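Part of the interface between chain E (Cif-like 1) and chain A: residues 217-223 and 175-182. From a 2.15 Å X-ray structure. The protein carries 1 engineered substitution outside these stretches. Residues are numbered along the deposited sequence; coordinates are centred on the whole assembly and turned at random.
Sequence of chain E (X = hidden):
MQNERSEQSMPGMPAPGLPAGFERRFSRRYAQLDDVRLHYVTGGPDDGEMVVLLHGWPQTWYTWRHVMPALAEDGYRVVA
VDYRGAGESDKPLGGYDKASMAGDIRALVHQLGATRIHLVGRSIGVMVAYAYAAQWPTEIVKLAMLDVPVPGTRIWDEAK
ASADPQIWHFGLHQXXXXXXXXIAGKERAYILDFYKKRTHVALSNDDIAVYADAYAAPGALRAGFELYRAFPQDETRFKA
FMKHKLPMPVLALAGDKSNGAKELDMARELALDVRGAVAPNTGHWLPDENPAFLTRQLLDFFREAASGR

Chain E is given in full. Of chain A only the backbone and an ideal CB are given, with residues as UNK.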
# COMPACT_ATOMS: atom_id res chain seq x y z
N ALA E 217 0.99 -0.77 17.79
CA ALA E 217 0.23 0.40 18.16
C ALA E 217 1.10 1.65 18.04
O ALA E 217 2.33 1.56 18.07
CB ALA E 217 -0.31 0.24 19.59
N PRO E 218 0.49 2.82 17.87
CA PRO E 218 1.27 4.05 17.65
C PRO E 218 2.28 4.29 18.77
O PRO E 218 1.94 4.27 19.95
CB PRO E 218 0.20 5.15 17.62
CG PRO E 218 -1.02 4.45 17.18
CD PRO E 218 -0.96 3.08 17.76
N GLY E 219 3.53 4.50 18.37
CA GLY E 219 4.60 4.81 19.30
C GLY E 219 5.24 3.61 19.95
O GLY E 219 6.30 3.77 20.58
N ALA E 220 4.64 2.42 19.82
CA ALA E 220 5.16 1.27 20.55
C ALA E 220 6.49 0.80 19.98
O ALA E 220 7.38 0.37 20.74
CB ALA E 220 4.13 0.13 20.55
N LEU E 221 6.67 0.89 18.66
CA LEU E 221 7.98 0.56 18.10
C LEU E 221 9.05 1.54 18.59
O LEU E 221 10.12 1.14 19.05
CB LEU E 221 7.92 0.55 16.57
CG LEU E 221 7.37 -0.65 15.78
CD1 LEU E 221 7.46 -0.36 14.29
CD2 LEU E 221 8.10 -1.95 16.10
N ARG E 222 8.77 2.85 18.49
CA ARG E 222 9.74 3.86 18.90
C ARG E 222 10.13 3.71 20.37
O ARG E 222 11.32 3.65 20.70
CB ARG E 222 9.18 5.26 18.65
CG ARG E 222 9.92 6.34 19.44
CD ARG E 222 9.25 7.69 19.32
NE ARG E 222 7.96 7.71 20.01
CZ ARG E 222 7.81 7.93 21.31
NH1 ARG E 222 8.87 8.15 22.09
NH2 ARG E 222 6.59 7.93 21.84
N ALA E 223 9.14 3.62 21.25
CA ALA E 223 9.42 3.56 22.68
C ALA E 223 10.21 2.31 23.03
O ALA E 223 11.12 2.35 23.87
CB ALA E 223 8.12 3.62 23.48
N UNK A 175 0.46 15.86 19.28
CA UNK A 175 0.08 14.47 19.55
C UNK A 175 1.24 13.57 19.14
O UNK A 175 1.38 13.23 17.95
CB UNK A 175 -1.20 14.09 18.81
N UNK A 176 2.04 13.13 20.11
CA UNK A 176 3.20 12.30 19.83
C UNK A 176 2.78 10.98 19.20
O UNK A 176 1.82 10.35 19.66
CB UNK A 176 4.00 12.05 21.11
N UNK A 177 3.49 10.59 18.14
CA UNK A 177 3.28 9.34 17.40
C UNK A 177 2.02 9.39 16.52
O UNK A 177 2.02 8.85 15.41
CB UNK A 177 3.18 8.17 18.38
N UNK A 178 0.94 9.99 17.02
CA UNK A 178 -0.28 10.07 16.21
C UNK A 178 -0.05 10.98 15.01
O UNK A 178 -0.36 10.62 13.87
CB UNK A 178 -1.46 10.58 17.05
N UNK A 179 0.56 12.15 15.24
CA UNK A 179 0.80 13.07 14.14
C UNK A 179 1.67 12.42 13.07
O UNK A 179 1.39 12.56 11.87
CB UNK A 179 1.46 14.35 14.65
N UNK A 180 2.72 11.71 13.49
CA UNK A 180 3.60 11.05 12.53
C UNK A 180 2.86 9.98 11.74
O UNK A 180 3.01 9.89 10.52
CB UNK A 180 4.80 10.43 13.25
N UNK A 181 2.03 9.18 12.41
CA UNK A 181 1.34 8.08 11.74
C UNK A 181 0.36 8.61 10.71
O UNK A 181 0.22 8.04 9.63
CB UNK A 181 0.61 7.20 12.76
N UNK A 182 -0.30 9.73 11.02
CA UNK A 182 -1.29 10.28 10.11
C UNK A 182 -0.62 10.88 8.88
O UNK A 182 -1.13 10.73 7.75
CB UNK A 182 -2.14 11.34 10.82

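Position 175 lies in a loop, and nothing of the chain E stretch comes within 5.5 Å of its ideal CB. This contact does not restrict the choice. The deposited residue is Gln A175, which makes no contact here.

Position 176 has an extended backbone, and its CA-to-CB bond points sideways. The ideal CB is 4.9 Å from NH2 of Arg E222. A side chain with a methylene chain could lie against the guanidinium, and several long residues would do. Arg A176 places its CD over one face of that guanidinium, 3.6 Å from Arg E222 NH2, so it touches its counterpart with an aliphatic carbon.

Position 177 faces chain E most directly. Its CA is 5.1 Å from the CA of Gly E219, and CA-to-CB points toward the other stretch. The ideal CB is 3.7 Å from Gly E219 N and 4.9 Å from Arg E222 NH2. Phi is positive (73°), which favours Gly, Asn or Asp. The nearby positive charge calls for an acid, and a short one fits the distance. The residue is Asp A177. Its carboxylate meets the NE/NH2 edge of the Arg E222 guanidinium side-on in a salt bridge with two hydrogen bonds. NH2 of Arg E222 donates to Asp A177 OD1 at 2.7 Å, and NE of Arg E222 donates to Asp A177 OD2, also at 2.7 Å. An ideal CB on Gly E219 would be 2.2 Å from Asp A177 OD1, a clash, so the absent side chain makes room for the carboxylate.

Position 178 begins the helix and points sideways. Nothing of the chain E stretch lies within 5.5 Å of its ideal CB, but a longer apolar side chain could reach the ring of Pro E218. Ile, Leu or Met would suit. Ile A178 packs its CD1 3.8 Å from Pro E218 CB.

Position 179 is out of reach and could be many helix-compatible residues. It is Ala A179.

Position 180 points toward chain E but finds open space. A polar residue is reasonable. Glu A180 makes no contact; its OE2 comes no nearer than 6.2 Å to Arg E222 NE. Its OE1 accepts a weak hydrogen bond from the N of Asp A177 at 3.0 Å.

Position 181 points toward chain E, with its ideal CB 5.3 Å from Pro E218 CB. A flexible apolar side chain, Met or Leu, would cover the ring. Met A181 has its SD 3.9 Å from Pro E218 CG.

Position 182 is out of reach, so any helix-compatible residue would suit this contact. It is Leu A182.

Chain A (175-182) QRDIAEML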
# COMPACT_ATOMS: atom_id res chain seq x y z
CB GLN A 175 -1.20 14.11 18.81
CG GLN A 175 -2.38 15.00 19.15
CD GLN A 175 -2.55 15.18 20.65
OE1 GLN A 175 -2.78 14.22 21.38
NE2 GLN A 175 -2.44 16.43 21.12
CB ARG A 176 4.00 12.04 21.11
CG ARG A 176 5.36 11.35 20.88
CD ARG A 176 6.30 11.51 22.09
NE ARG A 176 6.86 12.86 22.19
CZ ARG A 176 6.57 13.74 23.14
NH1 ARG A 176 5.72 13.42 24.12
NH2 ARG A 176 7.13 14.94 23.13
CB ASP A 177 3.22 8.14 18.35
CG ASP A 177 4.45 8.03 19.23
OD1 ASP A 177 4.30 7.95 20.46
OD2 ASP A 177 5.58 7.99 18.68
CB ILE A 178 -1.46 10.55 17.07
CG1 ILE A 178 -1.81 9.48 18.10
CG2 ILE A 178 -2.66 10.85 16.18
CD1 ILE A 178 -2.14 8.15 17.47
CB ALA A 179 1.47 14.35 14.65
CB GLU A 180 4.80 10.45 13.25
CG GLU A 180 5.80 11.49 13.79
CD GLU A 180 5.52 11.90 15.24
OE1 GLU A 180 4.34 11.99 15.64
OE2 GLU A 180 6.49 12.15 15.99
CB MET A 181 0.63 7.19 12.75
CG MET A 181 -0.61 6.50 12.19
SD MET A 181 -1.56 5.71 13.50
CE MET A 181 -2.81 6.95 13.81
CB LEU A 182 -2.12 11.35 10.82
CG LEU A 182 -3.10 10.88 11.89
CD1 LEU A 182 -4.12 11.99 12.21
CD2 LEU A 182 -3.80 9.58 11.49
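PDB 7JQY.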